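Local coordinates for protein TRAP dicarboxylate transporter-DctP subunit (Desulfovibrio salexigens, PDB 4N6D) that probably captures an organic acid in the periplasm and hands it to the membrane components of a TRAP transporter, at residues A[80-86]-A[237-241]; A[71-75]-A[86-90]. All blocks are in the same frame, centred on the assembly; numbering follows the deposited sequence.

Interaction 1 (A[80-86]-A[237-241]); sequences LRGVMQG and IIMNM. With I3C (5-amino-2,4,6-triiodobenzene-1,3-dicarboxylic acid), chain C.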
ATOM      1  N   LEU A  80      -3.576  15.254  -7.177  1.00 11.47           N
ATOM      2  CA  LEU A  80      -2.298  15.708  -7.766  1.00 13.72           C
ATOM      3  C   LEU A  80      -2.368  17.121  -8.277  1.00  9.97           C
ATOM      4  O   LEU A  80      -1.555  17.992  -7.926  1.00 13.78           O
ATOM      5  CB  LEU A  80      -1.863  14.805  -8.917  1.00 16.67           C
ATOM      6  CG  LEU A  80      -1.112  13.551  -8.528  1.00 17.30           C
ATOM      7  CD1 LEU A  80      -0.892  12.701  -9.770  1.00 21.31           C
ATOM      8  CD2 LEU A  80       0.226  13.893  -7.882  1.00 14.18           C
ATOM      9  N   ARG A  81      -3.344  17.394  -9.125  1.00 10.60           N
ATOM     10  CA  ARG A  81      -3.451  18.731  -9.673  1.00 14.77           C
ATOM     11  C   ARG A  81      -3.823  19.732  -8.591  1.00 13.08           C
ATOM     12  O   ARG A  81      -3.335  20.865  -8.552  1.00 13.71           O
ATOM     13  CB  ARG A  81      -4.500  18.770 -10.777  1.00 19.78           C
ATOM     14  CG  ARG A  81      -4.410  20.010 -11.617  1.00 23.97           C
ATOM     15  CD  ARG A  81      -3.115  20.036 -12.435  1.00 26.72           C
ATOM     16  NE  ARG A  81      -3.017  21.315 -13.132  1.00 28.25           N
ATOM     17  CZ  ARG A  81      -1.913  22.040 -13.240  1.00 33.88           C
ATOM     18  NH1 ARG A  81      -0.769  21.610 -12.726  1.00 30.81           N
ATOM     19  NH2 ARG A  81      -1.967  23.194 -13.887  1.00 39.10           N
ATOM     20  N   GLY A  82      -4.706  19.307  -7.696  1.00  9.35           N
ATOM     21  CA  GLY A  82      -5.136  20.173  -6.614  1.00 10.72           C
ATOM     22  C   GLY A  82      -4.023  20.617  -5.689  1.00 12.18           C
ATOM     23  O   GLY A  82      -3.961  21.766  -5.260  1.00 11.97           O
ATOM     24  N   VAL A  83      -3.135  19.703  -5.339  1.00  9.06           N
ATOM     25  CA  VAL A  83      -2.007  20.095  -4.519  1.00  7.34           C
ATOM     26  C   VAL A  83      -1.043  20.989  -5.325  1.00 11.17           C
ATOM     27  O   VAL A  83      -0.527  21.991  -4.820  1.00 11.18           O
ATOM     28  CB  VAL A  83      -1.300  18.859  -3.938  1.00  9.11           C
ATOM     29  CG1 VAL A  83       0.007  19.265  -3.278  1.00 12.63           C
ATOM     30  CG2 VAL A  83      -2.203  18.166  -2.928  1.00  7.83           C
ATOM     31  N   MET A  84      -0.833  20.661  -6.600  1.00 11.82           N
ATOM     32  CA  MET A  84       0.067  21.444  -7.445  1.00 13.53           C
ATOM     33  C   MET A  84      -0.422  22.874  -7.539  1.00 14.62           C
ATOM     34  O   MET A  84       0.370  23.823  -7.569  1.00 15.74           O
ATOM     35  CB  MET A  84       0.143  20.834  -8.845  1.00 18.00           C
ATOM     36  CG  MET A  84       0.867  19.515  -8.892  1.00 25.55           C
ATOM     37  SD  MET A  84       0.879  18.740 -10.519  1.00 46.15           S
ATOM     38  CE  MET A  84       1.578  20.081 -11.332  1.00  8.48           C
ATOM     39  N   GLN A  85      -1.741  23.035  -7.582  1.00 12.07           N
ATOM     40  CA  GLN A  85      -2.372  24.345  -7.708  1.00 15.21           C
ATOM     41  C   GLN A  85      -2.555  25.066  -6.374  1.00 18.02           C
ATOM     42  O   GLN A  85      -2.895  26.244  -6.353  1.00 19.38           O
ATOM     43  CB  GLN A  85      -3.722  24.214  -8.422  1.00 19.13           C
ATOM     44  CG  GLN A  85      -3.562  23.837  -9.879  1.00 19.11           C
ATOM     45  CD  GLN A  85      -4.875  23.729 -10.631  1.00 31.08           C
ATOM     46  OE1 GLN A  85      -5.814  23.071 -10.178  1.00 34.55           O
ATOM     47  NE2 GLN A  85      -4.941  24.370 -11.795  1.00 31.81           N
ATOM     48  N   GLY A  86      -2.328  24.361  -5.265  1.00 13.85           N
ATOM     49  CA  GLY A  86      -2.462  24.950  -3.948  1.00 12.62           C
ATOM     50  C   GLY A  86      -3.882  24.918  -3.382  1.00 13.36           C
ATOM     51  O   GLY A  86      -4.158  25.551  -2.352  1.00 14.59           O
ATOM     52  N   ILE A 237       2.737  11.050   0.416  1.00  6.02           N
ATOM     53  CA  ILE A 237       2.169  12.295   0.941  1.00  6.08           C
ATOM     54  C   ILE A 237       2.960  13.452   0.347  1.00  8.57           C
ATOM     55  O   ILE A 237       4.179  13.569   0.539  1.00  6.94           O
ATOM     56  CB  ILE A 237       2.204  12.339   2.467  1.00  7.09           C
ATOM     57  CG1 ILE A 237       1.497  11.106   3.076  1.00  6.13           C
ATOM     58  CG2 ILE A 237       1.600  13.660   2.961  1.00  6.93           C
ATOM     59  CD1 ILE A 237       0.053  10.894   2.586  1.00  6.12           C
ATOM     60  N   ILE A 238       2.267  14.278  -0.432  1.00  6.17           N
ATOM     61  CA  ILE A 238       2.910  15.357  -1.181  1.00  6.45           C
ATOM     62  C   ILE A 238       2.465  16.714  -0.665  1.00  7.25           C
ATOM     63  O   ILE A 238       1.326  16.871  -0.223  1.00  6.62           O
ATOM     64  CB  ILE A 238       2.612  15.257  -2.722  1.00  8.71           C
ATOM     65  CG1 ILE A 238       1.108  15.178  -3.017  1.00  7.49           C
ATOM     66  CG2 ILE A 238       3.345  14.055  -3.335  1.00 12.59           C
ATOM     67  CD1 ILE A 238       0.739  15.416  -4.504  1.00 10.86           C
ATOM     68  N   MET A 239       3.375  17.686  -0.744  1.00  7.39           N
ATOM     69  CA  MET A 239       3.079  19.042  -0.322  1.00  6.53           C
ATOM     70  C   MET A 239       3.385  20.021  -1.453  1.00  7.47           C
ATOM     71  O   MET A 239       4.377  19.876  -2.174  1.00  7.76           O
ATOM     72  CB  MET A 239       3.908  19.373   0.919  1.00  9.35           C
ATOM     73  CG  MET A 239       3.692  20.788   1.424  1.00  6.76           C
ATOM     74  SD  MET A 239       4.465  21.069   3.024  1.00 10.87           S
ATOM     75  CE  MET A 239       3.596  22.523   3.562  1.00 14.17           C
ATOM     76  N   ASN A 240       2.516  21.014  -1.590  1.00  6.72           N
ATOM     77  CA  ASN A 240       2.679  22.072  -2.584  1.00  7.10           C
ATOM     78  C   ASN A 240       4.005  22.793  -2.351  1.00  8.43           C
ATOM     79  O   ASN A 240       4.360  23.084  -1.205  1.00  8.47           O
ATOM     80  CB  ASN A 240       1.516  23.052  -2.447  1.00  8.27           C
ATOM     81  CG  ASN A 240       1.698  24.272  -3.295  1.00 12.82           C
ATOM     82  OD1 ASN A 240       2.287  25.252  -2.849  1.00  9.49           O
ATOM     83  ND2 ASN A 240       1.172  24.239  -4.520  1.00 11.76           N
ATOM     84  N   MET A 241       4.754  23.043  -3.416  1.00  9.93           N
ATOM     85  CA  MET A 241       6.083  23.622  -3.265  1.00  8.40           C
ATOM     86  C   MET A 241       6.055  25.040  -2.705  1.00  9.06           C
ATOM     87  O   MET A 241       6.917  25.402  -1.896  1.00  8.61           O
ATOM     88  CB  MET A 241       6.848  23.603  -4.589  1.00  9.71           C
ATOM     89  CG  MET A 241       8.283  23.965  -4.416  1.00  9.90           C
ATOM     90  SD  MET A 241       9.172  22.642  -3.621  1.00 16.75           S
ATOM     91  CE  MET A 241       9.161  21.446  -4.954  1.00 19.41           C
TER
HETATM   92  I3  I3C C 402       6.638  27.240 -14.722  0.66 23.13           I
HETATM   93  I2  I3C C 402       3.042  22.383 -14.135  0.66 22.85           I
HETATM   94  I1  I3C C 402       0.997  27.848 -12.810  0.66 34.75           I
HETATM   95  O8  I3C C 402       3.772  29.298 -14.736  0.66 22.53           O
HETATM   96  O9  I3C C 402       4.236  29.120 -12.591  0.66 28.10           O
HETATM   97  C10 I3C C 402       1.066  24.686 -13.229  0.66 23.24           C
HETATM   98  N13 I3C C 402       5.694  24.115 -14.795  0.66 30.53           N
HETATM   99  C1  I3C C 402       3.767  27.139 -13.800  0.66 24.20           C
HETATM  100  C6  I3C C 402       4.801  26.332 -14.237  0.66 14.95           C
HETATM  101  C5  I3C C 402       4.637  24.962 -14.348  0.66 26.74           C
HETATM  102  C4  I3C C 402       3.408  24.440 -14.022  0.66 20.17           C
HETATM  103  C3  I3C C 402       2.384  25.251 -13.581  0.66 19.18           C
HETATM  104  C2  I3C C 402       2.551  26.604 -13.477  0.66 26.74           C
HETATM  105  C7  I3C C 402       3.938  28.603 -13.697  0.66 24.07           C
HETATM  106  O11 I3C C 402       0.801  24.336 -12.050  0.66 27.37           O
HETATM  107  O12 I3C C 402       0.216  24.579 -14.146  0.66 21.67           O

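Interaction 2 (A[71-75]-A[86-90]); sequences STLLG and GQADI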
ATOM      1  N   SER A  71     -12.396  12.720   0.872  1.00 12.78           N
ATOM      2  CA  SER A  71     -12.524  13.445  -0.379  1.00  8.52           C
ATOM      3  C   SER A  71     -13.324  14.732  -0.213  1.00 11.53           C
ATOM      4  O   SER A  71     -13.953  15.220  -1.161  1.00 15.00           O
ATOM      5  CB  SER A  71     -13.159  12.554  -1.451  1.00 12.14           C
ATOM      6  OG  SER A  71     -12.280  11.506  -1.839  1.00 12.68           O
ATOM      7  N   THR A  72     -13.266  15.302   0.984  1.00  9.80           N
ATOM      8  CA  THR A  72     -14.026  16.526   1.262  1.00 14.77           C
ATOM      9  C   THR A  72     -13.371  17.802   0.747  1.00 17.96           C
ATOM     10  O   THR A  72     -14.019  18.834   0.665  1.00 25.11           O
ATOM     11  CB  THR A  72     -14.330  16.714   2.738  1.00 11.45           C
ATOM     12  OG1 THR A  72     -13.137  16.631   3.531  1.00 18.64           O
ATOM     13  CG2 THR A  72     -15.366  15.665   3.199  1.00 15.62           C
ATOM     14  N   LEU A  73     -12.090  17.743   0.412  1.00  9.43           N
ATOM     15  CA  LEU A  73     -11.439  18.881  -0.237  1.00 10.17           C
ATOM     16  C   LEU A  73     -10.969  18.466  -1.629  1.00 10.92           C
ATOM     17  O   LEU A  73     -11.396  19.041  -2.616  1.00 12.16           O
ATOM     18  CB  LEU A  73     -10.278  19.372   0.615  1.00  9.17           C
ATOM     19  CG  LEU A  73      -9.442  20.549   0.114  1.00 10.44           C
ATOM     20  CD1 LEU A  73     -10.305  21.738  -0.207  1.00 15.58           C
ATOM     21  CD2 LEU A  73      -8.347  20.904   1.161  1.00 11.94           C
ATOM     22  N   LEU A  74     -10.083  17.474  -1.699  1.00 10.14           N
ATOM     23  CA  LEU A  74      -9.696  16.857  -2.965  1.00  8.42           C
ATOM     24  C   LEU A  74      -9.930  15.351  -2.872  1.00  8.69           C
ATOM     25  O   LEU A  74      -9.813  14.760  -1.803  1.00 11.19           O
ATOM     26  CB  LEU A  74      -8.223  17.114  -3.291  1.00  8.49           C
ATOM     27  CG  LEU A  74      -7.739  18.552  -3.365  1.00 11.62           C
ATOM     28  CD1 LEU A  74      -6.230  18.609  -3.534  1.00 10.37           C
ATOM     29  CD2 LEU A  74      -8.425  19.241  -4.502  1.00 14.25           C
ATOM     30  N   GLY A  75     -10.266  14.728  -3.987  1.00 13.99           N
ATOM     31  CA  GLY A  75     -10.464  13.292  -4.013  1.00 16.21           C
ATOM     32  C   GLY A  75      -9.515  12.613  -4.982  1.00 16.05           C
ATOM     33  O   GLY A  75      -8.488  13.164  -5.357  1.00 12.87           O
ATOM     34  N   GLY A  86      -2.328  24.361  -5.265  1.00 13.85           N
ATOM     35  CA  GLY A  86      -2.462  24.950  -3.948  1.00 12.62           C
ATOM     36  C   GLY A  86      -3.882  24.918  -3.382  1.00 13.36           C
ATOM     37  O   GLY A  86      -4.158  25.551  -2.352  1.00 14.59           O
ATOM     38  N   GLN A  87      -4.785  24.197  -4.042  1.00 12.21           N
ATOM     39  CA  GLN A  87      -6.126  24.030  -3.506  1.00 10.46           C
ATOM     40  C   GLN A  87      -6.086  23.347  -2.154  1.00 12.58           C
ATOM     41  O   GLN A  87      -6.948  23.592  -1.292  1.00 11.61           O
ATOM     42  CB  GLN A  87      -6.979  23.188  -4.430  1.00 17.73           C
ATOM     43  CG  GLN A  87      -7.500  23.906  -5.613  1.00 31.32           C
ATOM     44  CD  GLN A  87      -8.383  22.999  -6.422  1.00 33.27           C
ATOM     45  OE1 GLN A  87      -9.401  22.513  -5.926  1.00 37.17           O
ATOM     46  NE2 GLN A  87      -7.980  22.727  -7.655  1.00 35.34           N
ATOM     47  N   ALA A  88      -5.101  22.458  -1.986  1.00 12.34           N
ATOM     48  CA  ALA A  88      -4.743  21.931  -0.684  1.00  9.64           C
ATOM     49  C   ALA A  88      -3.245  22.070  -0.554  1.00 10.97           C
ATOM     50  O   ALA A  88      -2.535  22.037  -1.556  1.00 10.09           O
ATOM     51  CB  ALA A  88      -5.130  20.471  -0.529  1.00 10.19           C
ATOM     52  N   ASP A  89      -2.757  22.234   0.671  1.00  7.32           N
ATOM     53  CA  ASP A  89      -1.318  22.284   0.888  1.00  7.78           C
ATOM     54  C   ASP A  89      -0.669  20.914   0.776  1.00  8.49           C
ATOM     55  O   ASP A  89       0.464  20.796   0.313  1.00  7.75           O
ATOM     56  CB  ASP A  89      -0.974  22.909   2.245  1.00  8.63           C
ATOM     57  CG  ASP A  89      -1.469  24.359   2.353  1.00 11.15           C
ATOM     58  OD1 ASP A  89      -0.908  25.232   1.647  1.00 12.84           O
ATOM     59  OD2 ASP A  89      -2.422  24.609   3.127  1.00 10.67           O
ATOM     60  N   ILE A  90      -1.398  19.893   1.199  1.00  6.45           N
ATOM     61  CA  ILE A  90      -0.886  18.536   1.313  1.00  6.23           C
ATOM     62  C   ILE A  90      -1.943  17.581   0.840  1.00  8.37           C
ATOM     63  O   ILE A  90      -3.141  17.842   0.986  1.00  9.01           O
ATOM     64  CB  ILE A  90      -0.553  18.198   2.798  1.00  7.04           C
ATOM     65  CG1 ILE A  90       0.487  19.162   3.350  1.00  8.10           C
ATOM     66  CG2 ILE A  90      -0.096  16.733   2.934  1.00  8.52           C
ATOM     67  CD1 ILE A  90       0.626  19.050   4.888  1.00 10.50           C
TER

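Interaction 1 (A[80-86]-A[237-241])
Asn240, just before helix 241-245, reaches across to the last turn of helix 79-85 and grips it through one backbone carbonyl. Its CB lies 3.3 Å from Val83 O and also rests against the methyl Val83 CG1. With CG anti to the backbone N (chi1 172°), the side chain runs on toward the helix end, and the amide then splits its work. ND2 donates to Val83 O at 2.8 Å, with 158° at the hydrogen; the nitrogen lies in the carbonyl plane, and the oxygen is close to the plane of the Asn240 amide. OD1 serves the other direction: it accepts from Ser243 N, making Asn240 the N-cap of helix 241-245. One amide thus ties the end of one helix to the start of another, and the two bonds should fix its rotation. Val83 O also takes Gly86 N, part of the Schellman motif that closes helix 79-85, so two donors hold this oxygen.

Apolar packing continues back along the helix. Ile238 CD1 touches Leu80 CD2 at 3.7 Å, the two side chains crossing at about a right angle, and meets Val83 CB on the next turn. On another side of the helix, Arg81 binds the triiodo compound used for phasing: NH2 meets I3C O12 at 2.6 Å, almost straight, while NH1 reaches I3C O11 less directly. Met84 CE lies 3.9 Å from I3C I2, and Arg138 completes this site.

The helix packs on the mixed sheet; the axes of its segment 80-85 and of strand segment 237-240 approach to 7.2 Å, inclined by 35°. Strand 234-240 runs antiparallel to both its neighbours, 90-94 and 139-146; Val93 and Phe139 on these strands extend the apolar floor around Ile238.

Interaction 2 (A[71-75]-A[86-90])
Neither 71-75 nor 86-90 is regular helix or strand where Leu73, Leu74, Gln87 and Ala88 meet: two irregular loops approach each other through side chains, with no hydrogen bond between them. Their backbones come nearest at Leu73 and Ala88, whose CA atoms are 7.4 Å apart. Gly86 leaves helix 79-85 with a positive phi of 86°, turning the chain out of the helix; Gln87 and Ala88 follow, and their side chains start out toward the 71-75 loop.

Ala88 CB is the shared point of the contact. Leu73 CD2 and Leu74 CD1 each approach it to 3.7 Å, so two consecutive leucines touch the one methyl from directions roughly at right angles. Leu73 has CG anti to its backbone N (chi1 179°), which extends the branch toward the other loop, where CD2 also lies 3.9 Å from Gln87 O and CD1 packs against the same carbonyl. The second branch of Leu74 is used differently: CD2 lies 3.7 Å from Gln87 OE1, a van der Waals contact with the amide oxygen as the two side chains cross obliquely. The Gln87 chain is extended beyond CG, and its NE2 makes a weak hydrogen bond back to Gln85 OE1. Leu74 is buried, for it also packs on Val83 and Thr79 of the helix and on Ala35 of strand 30-35, while the Gln87 end of the contact is exposed.

These are the two connections of a beta-alpha-beta crossover, strand 63-68 to helix 79-85 to parallel strand 90-94, a unit characteristic of the alpha/beta domains of periplasmic binding proteins.

The two interactions have centres about 8 Å apart and share Gly86, the residue that ends helix 79-85. Their segments cross along the chain: 71-75 comes first, then 80-86 and 86-90 meeting at that glycine, and 237-241 returns some 150 residues later. Interaction 2 is therefore local, joining the loops before and after the helix, whereas interaction 1 fastens the same helix to a distant strand. A probable backbone hydrogen bond, Asn240 N to Asp89 O at 2.8 Å, connects the 237-241 segment to the residue before strand 90-94. The helix thus packs on the five-stranded sheet, in which strand 234-240, coming late in the chain, is inserted between 90-94 and 139-146.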